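Long-range contacts in sulfur carrier protein ThiS adenylyltransferase (PDB 1ZUD), which catalyses the ATP-dependent adenylation of the C-terminal glycine carboxyl group of the sulfur carrier ThiS in thiamine biosynthesis: residues C[63-68]-C[77-82]; C[71-76]-C[89-94]. All blocks are in the same frame, centred on the assembly; numbering follows the deposited sequence.

From the N terminus, the chain leaves strand 54-58 and enters a long loop that ends at helix 83-94. Interaction 1 closes eight residues of this loop by bringing 77-82 back against 63-68. Residues 71-76 lie within that closed loop and, in interaction 2, pack on 89-94 of the helix; 77-82 in turn falls between the segments of interaction 2. The two contacts therefore cross rather than nest. They also touch: Arg81 reaches Gln89, Asp78 forms a weak ion pair with Arg90, and Leu68 packs on Phe74. Together they tie the strand-to-helix connection of this Rossmann-type domain to the helix it leads into, beside the second subunit.

Interaction 1 (C[63-68]-C[77-82]); sequences VHLSNL and EDIDRP
Val63 forms the middle of the contact, its side chain directed at the turn opposite. CG1 is anti to the backbone N (chi1 180°), and CB rests 3.4 Å from Asp78 O. Ile79 joins from beside it, its CG1 4.2 Å from Val63 CG1. Extended at chi2, Ile79 carries its CD1 on to Leu65 CB at 4.0 Å, these two side chains lying side by side and pointing the same way; Leu68 CD1 meets the same methyl at 4.3 Å. Both main-chain polar atoms of Val63 are bonded to the type II turn of Asp78 to Arg81. Val63 N donates to Arg81 O (2.8 Å), in the carbonyl plane, and Asp80 N donates almost straight (169°) to Val63 O at 2.8 Å, from above the carbonyl plane. A water also donates to Val63 O and Asp80 OD1 and is hydrogen-bonded to His64 ND1, linking the three residues at the solvent-exposed edge. The end of Arg81 leads away from 63-68; its NH1 forms a salt bridge to Asp78 OD1 (3.1 Å) across the turn, while its NH2 bonds Gln89 and Gln85; Asp78 OD2 accepts from Thr75 N. Leu65 packs on Arg8 of the second subunit. The pair lies in the connection from strand 54-58 to helix 83-94, with Pro82 at the helix N-cap. On that helix, Val63 packs against Lys83, an ATP-binding residue, and Asp78 and Arg81 against Val86.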
loop_
_atom_site.group_PDB
_atom_site.type_symbol
_atom_site.label_atom_id
_atom_site.label_comp_id
_atom_site.label_asym_id
_atom_site.label_seq_id
_atom_site.Cartn_x
_atom_site.Cartn_y
_atom_site.Cartn_z
ATOM N N VAL C 63 6.271 -13.350 20.199
ATOM C CA VAL C 63 6.331 -11.910 20.051
ATOM C C VAL C 63 7.547 -11.311 20.783
ATOM O O VAL C 63 7.865 -11.688 21.916
ATOM C CB VAL C 63 5.023 -11.267 20.561
ATOM C CG1 VAL C 63 5.105 -9.741 20.408
ATOM C CG2 VAL C 63 3.784 -11.895 19.759
ATOM N N HIS C 64 8.229 -10.362 20.143
ATOM C CA HIS C 64 9.394 -9.706 20.764
ATOM C C HIS C 64 9.078 -8.232 20.728
ATOM O O HIS C 64 8.365 -7.788 19.831
ATOM C CB HIS C 64 10.668 -9.999 19.964
ATOM C CG HIS C 64 10.968 -11.461 19.833
ATOM N ND1 HIS C 64 11.164 -12.284 20.924
ATOM C CD2 HIS C 64 11.036 -12.263 18.741
ATOM C CE1 HIS C 64 11.332 -13.529 20.510
ATOM N NE2 HIS C 64 11.257 -13.543 19.191
ATOM N N LEU C 65 9.680 -7.450 21.635
ATOM C CA LEU C 65 9.391 -6.025 21.687
ATOM C C LEU C 65 9.704 -5.320 20.364
ATOM O O LEU C 65 8.957 -4.441 19.941
ATOM C CB LEU C 65 10.200 -5.366 22.838
ATOM C CG LEU C 65 10.256 -3.845 22.855
ATOM C CD1 LEU C 65 8.805 -3.273 23.039
ATOM C CD2 LEU C 65 11.202 -3.405 23.987
ATOM N N SER C 66 10.816 -5.692 19.730
ATOM C CA SER C 66 11.201 -5.039 18.472
ATOM C C SER C 66 10.240 -5.326 17.290
ATOM O O SER C 66 10.315 -4.682 16.248
ATOM C CB SER C 66 12.622 -5.437 18.091
ATOM O OG SER C 66 12.625 -6.782 17.686
ATOM N N ASN C 67 9.352 -6.291 17.456
ATOM C CA ASN C 67 8.323 -6.612 16.451
ATOM C C ASN C 67 7.246 -5.538 16.313
ATOM O O ASN C 67 6.692 -5.325 15.237
ATOM C CB ASN C 67 7.519 -7.859 16.867
ATOM C CG ASN C 67 8.336 -9.139 16.875
ATOM O OD1 ASN C 67 7.843 -10.150 17.357
ATOM N ND2 ASN C 67 9.569 -9.105 16.332
ATOM N N LEU C 68 6.925 -4.889 17.433
ATOM C CA LEU C 68 5.820 -3.977 17.480
ATOM C C LEU C 68 5.898 -2.808 16.525
ATOM O O LEU C 68 4.866 -2.297 16.132
ATOM C CB LEU C 68 5.593 -3.499 18.943
ATOM C CG LEU C 68 5.440 -4.685 19.957
ATOM C CD1 LEU C 68 4.991 -4.172 21.405
ATOM C CD2 LEU C 68 4.355 -5.693 19.449
ATOM N N GLU C 77 1.523 -6.416 25.748
ATOM C CA GLU C 77 1.059 -7.502 26.616
ATOM C C GLU C 77 1.292 -8.880 25.993
ATOM O O GLU C 77 1.217 -9.897 26.676
ATOM C CB GLU C 77 -0.442 -7.356 26.937
ATOM C CG GLU C 77 -0.806 -6.109 27.748
ATOM C CD GLU C 77 -1.305 -4.948 26.876
ATOM O OE1 GLU C 77 -0.669 -4.656 25.829
ATOM O OE2 GLU C 77 -2.334 -4.328 27.248
ATOM N N ASP C 78 1.570 -8.931 24.698
ATOM C CA ASP C 78 1.775 -10.233 24.096
ATOM C C ASP C 78 3.221 -10.648 24.043
ATOM O O ASP C 78 3.507 -11.722 23.541
ATOM C CB ASP C 78 1.248 -10.247 22.662
ATOM C CG ASP C 78 -0.233 -9.926 22.598
ATOM O OD1 ASP C 78 -1.002 -10.519 23.380
ATOM O OD2 ASP C 78 -0.628 -9.077 21.768
ATOM N N ILE C 79 4.146 -9.815 24.514
ATOM C CA ILE C 79 5.549 -10.191 24.411
ATOM C C ILE C 79 5.847 -11.559 25.047
ATOM O O ILE C 79 5.341 -11.877 26.112
ATOM C CB ILE C 79 6.441 -9.054 24.961
ATOM C CG1 ILE C 79 6.379 -7.875 23.974
ATOM C CG2 ILE C 79 7.853 -9.566 25.311
ATOM C CD1 ILE C 79 6.797 -6.513 24.586
ATOM N N ASP C 80 6.637 -12.376 24.336
ATOM C CA ASP C 80 7.017 -13.721 24.747
ATOM C C ASP C 80 5.980 -14.807 24.480
ATOM O O ASP C 80 6.248 -15.976 24.679
ATOM C CB ASP C 80 7.467 -13.786 26.223
ATOM C CG ASP C 80 8.749 -13.007 26.488
ATOM O OD1 ASP C 80 9.583 -12.858 25.565
ATOM O OD2 ASP C 80 8.930 -12.545 27.639
ATOM N N ARG C 81 4.813 -14.438 23.982
ATOM C CA ARG C 81 3.802 -15.442 23.677
ATOM C C ARG C 81 3.902 -15.902 22.196
ATOM O O ARG C 81 4.396 -15.147 21.346
ATOM C CB ARG C 81 2.441 -14.852 24.015
ATOM C CG ARG C 81 2.306 -14.401 25.515
ATOM C CD ARG C 81 0.853 -13.842 25.737
ATOM N NE ARG C 81 -0.176 -14.831 25.337
ATOM C CZ ARG C 81 -1.387 -14.532 24.847
ATOM N NH1 ARG C 81 -1.749 -13.263 24.695
ATOM N NH2 ARG C 81 -2.227 -15.495 24.461
ATOM N N PRO C 82 3.459 -17.141 21.877
ATOM C CA PRO C 82 3.521 -17.688 20.491
ATOM C C PRO C 82 2.717 -16.836 19.495
ATOM O O PRO C 82 1.553 -16.575 19.731
ATOM C CB PRO C 82 2.920 -19.100 20.626
ATOM C CG PRO C 82 2.996 -19.386 22.182
ATOM C CD PRO C 82 2.758 -18.064 22.806
HETATM O O HOH W 1 10.265 -12.434 23.196
#

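Interaction 2 (C[71-76]-C[89-94]); sequences QILFTT and QRLTQL
Residues 71-74 form a type I turn, with Phe74 N bonded to Gln71 O, after which the chain runs extended through Thr75, oblique to the helical segment 89-94. The backbones come nearest at Leu73 and Arg90, whose CA atoms are 7.1 Å apart. Leu73, with CG anti to the backbone N (chi1 -175°), places CD1 4.0 Å from Arg90 CB and 4.0 Å from Leu91 CD2; the two leucines cross at about a right angle. Arg90 bends at chi2 (-41°), runs straight through chi3 and turns again at the last torsion, which brings its guanidinium across to Thr75. There NH2 donates a nearly straight bond (166°) to Thr75 OG1 at 3.2 Å, the hydroxyl sitting at the guanidinium edge, close to its plane. Arg90 NH1 comes within 3.4 Å of both Thr75 CG2 and Leu73 O. The hydroxyl of Thr75 is also bonded to Glu77 OE1, two residues on, so two partners grip it. An alanine in place of Arg90 would probably loosen the loop on the helix, since the bond to Thr75 and the packing of the guanidinium on its methyl would go. Leu94 packs on Phe74 of the second subunit. Leu73 also touches Thr41 and Leu45, so the loop is wedged between helices 40-50 and 83-94, while Leu91 rests on Leu100 of strand 99-103.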
loop_
_atom_site.group_PDB
_atom_site.type_symbol
_atom_site.label_atom_id
_atom_site.label_comp_id
_atom_site.label_asym_id
_atom_site.label_seq_id
_atom_site.Cartn_x
_atom_site.Cartn_y
_atom_site.Cartn_z
ATOM N N GLN C 71 4.535 -5.026 13.340
ATOM C CA GLN C 71 3.581 -6.144 13.408
ATOM C C GLN C 71 2.419 -5.686 14.277
ATOM O O GLN C 71 2.360 -6.018 15.477
ATOM C CB GLN C 71 4.309 -7.349 13.979
ATOM C CG GLN C 71 5.492 -7.739 13.004
ATOM C CD GLN C 71 6.385 -8.840 13.495
ATOM O OE1 GLN C 71 6.008 -9.639 14.351
ATOM N NE2 GLN C 71 7.571 -8.937 12.897
ATOM N N ILE C 72 1.522 -4.945 13.620
ATOM C CA ILE C 72 0.356 -4.243 14.176
ATOM C C ILE C 72 -0.760 -5.005 14.838
ATOM O O ILE C 72 -1.679 -4.398 15.403
ATOM C CB ILE C 72 -0.300 -3.336 13.103
ATOM C CG1 ILE C 72 -0.939 -4.208 12.013
ATOM C CG2 ILE C 72 0.737 -2.375 12.523
ATOM C CD1 ILE C 72 -1.521 -3.420 10.868
ATOM N N LEU C 73 -0.706 -6.320 14.768
ATOM C CA LEU C 73 -1.712 -7.150 15.387
ATOM C C LEU C 73 -1.363 -7.401 16.860
ATOM O O LEU C 73 -2.244 -7.709 17.641
ATOM C CB LEU C 73 -1.769 -8.487 14.649
ATOM C CG LEU C 73 -2.798 -9.557 14.973
ATOM C CD1 LEU C 73 -4.182 -8.853 14.808
ATOM C CD2 LEU C 73 -2.670 -10.813 13.975
ATOM N N PHE C 74 -0.089 -7.245 17.226
ATOM C CA PHE C 74 0.407 -7.546 18.572
ATOM C C PHE C 74 0.528 -6.349 19.537
ATOM O O PHE C 74 0.487 -5.225 19.113
ATOM C CB PHE C 74 1.775 -8.224 18.435
ATOM C CG PHE C 74 1.788 -9.330 17.412
ATOM C CD1 PHE C 74 2.785 -9.412 16.473
ATOM C CD2 PHE C 74 0.784 -10.313 17.427
ATOM C CE1 PHE C 74 2.793 -10.472 15.540
ATOM C CE2 PHE C 74 0.783 -11.362 16.520
ATOM C CZ PHE C 74 1.799 -11.434 15.573
ATOM N N THR C 75 0.649 -6.599 20.834
ATOM C CA THR C 75 0.805 -5.485 21.758
ATOM C C THR C 75 1.886 -5.820 22.776
ATOM O O THR C 75 2.451 -6.927 22.800
ATOM C CB THR C 75 -0.501 -5.163 22.523
ATOM O OG1 THR C 75 -0.785 -6.217 23.433
ATOM C CG2 THR C 75 -1.670 -4.995 21.574
ATOM N N THR C 76 2.195 -4.851 23.622
ATOM C CA THR C 76 3.218 -5.064 24.619
ATOM C C THR C 76 2.821 -6.217 25.540
ATOM O O THR C 76 3.683 -6.932 26.034
ATOM C CB THR C 76 3.471 -3.733 25.434
ATOM O OG1 THR C 76 4.115 -2.782 24.585
ATOM C CG2 THR C 76 4.403 -3.950 26.592
ATOM N N GLN C 89 -6.061 -15.374 18.723
ATOM C CA GLN C 89 -6.883 -14.739 19.766
ATOM C C GLN C 89 -7.287 -13.304 19.431
ATOM O O GLN C 89 -8.421 -12.890 19.623
ATOM C CB GLN C 89 -6.115 -14.778 21.103
ATOM C CG GLN C 89 -5.936 -16.201 21.563
ATOM C CD GLN C 89 -5.169 -16.336 22.865
ATOM O OE1 GLN C 89 -4.602 -15.364 23.375
ATOM N NE2 GLN C 89 -5.128 -17.552 23.397
ATOM N N ARG C 90 -6.335 -12.525 18.928
ATOM C CA ARG C 90 -6.664 -11.157 18.575
ATOM C C ARG C 90 -7.655 -11.076 17.400
ATOM O O ARG C 90 -8.572 -10.245 17.395
ATOM C CB ARG C 90 -5.390 -10.399 18.252
ATOM C CG ARG C 90 -4.580 -10.097 19.517
ATOM C CD ARG C 90 -5.541 -9.663 20.648
ATOM N NE ARG C 90 -4.885 -9.229 21.881
ATOM C CZ ARG C 90 -3.911 -8.327 21.927
ATOM N NH1 ARG C 90 -3.475 -7.767 20.802
ATOM N NH2 ARG C 90 -3.373 -7.991 23.094
ATOM N N LEU C 91 -7.473 -11.939 16.409
ATOM C CA LEU C 91 -8.348 -11.918 15.246
ATOM C C LEU C 91 -9.764 -12.393 15.613
ATOM O O LEU C 91 -10.744 -11.909 15.043
ATOM C CB LEU C 91 -7.743 -12.783 14.119
ATOM C CG LEU C 91 -6.455 -12.227 13.448
ATOM C CD1 LEU C 91 -5.865 -13.307 12.570
ATOM C CD2 LEU C 91 -6.747 -10.970 12.617
ATOM N N THR C 92 -9.910 -13.332 16.539
ATOM C CA THR C 92 -11.280 -13.689 16.851
ATOM C C THR C 92 -11.975 -12.529 17.555
ATOM O O THR C 92 -13.199 -12.447 17.491
ATOM C CB THR C 92 -11.474 -15.028 17.674
ATOM O OG1 THR C 92 -11.897 -14.749 19.014
ATOM C CG2 THR C 92 -10.268 -15.871 17.648
ATOM N N GLN C 93 -11.211 -11.630 18.181
ATOM C CA GLN C 93 -11.815 -10.455 18.837
ATOM C C GLN C 93 -12.383 -9.537 17.753
ATOM O O GLN C 93 -13.439 -8.893 17.921
ATOM C CB GLN C 93 -10.750 -9.682 19.632
ATOM C CG GLN C 93 -10.437 -10.272 21.003
ATOM C CD GLN C 93 -9.176 -9.704 21.610
ATOM O OE1 GLN C 93 -8.904 -8.507 21.513
ATOM N NE2 GLN C 93 -8.394 -10.565 22.251
ATOM N N LEU C 94 -11.663 -9.457 16.635
ATOM C CA LEU C 94 -12.115 -8.627 15.530
ATOM C C LEU C 94 -13.342 -9.276 14.872
ATOM O O LEU C 94 -14.369 -8.635 14.598
ATOM C CB LEU C 94 -10.972 -8.505 14.507
ATOM C CG LEU C 94 -11.335 -7.781 13.210
ATOM C CD1 LEU C 94 -11.634 -6.288 13.470
ATOM C CD2 LEU C 94 -10.172 -7.962 12.229
#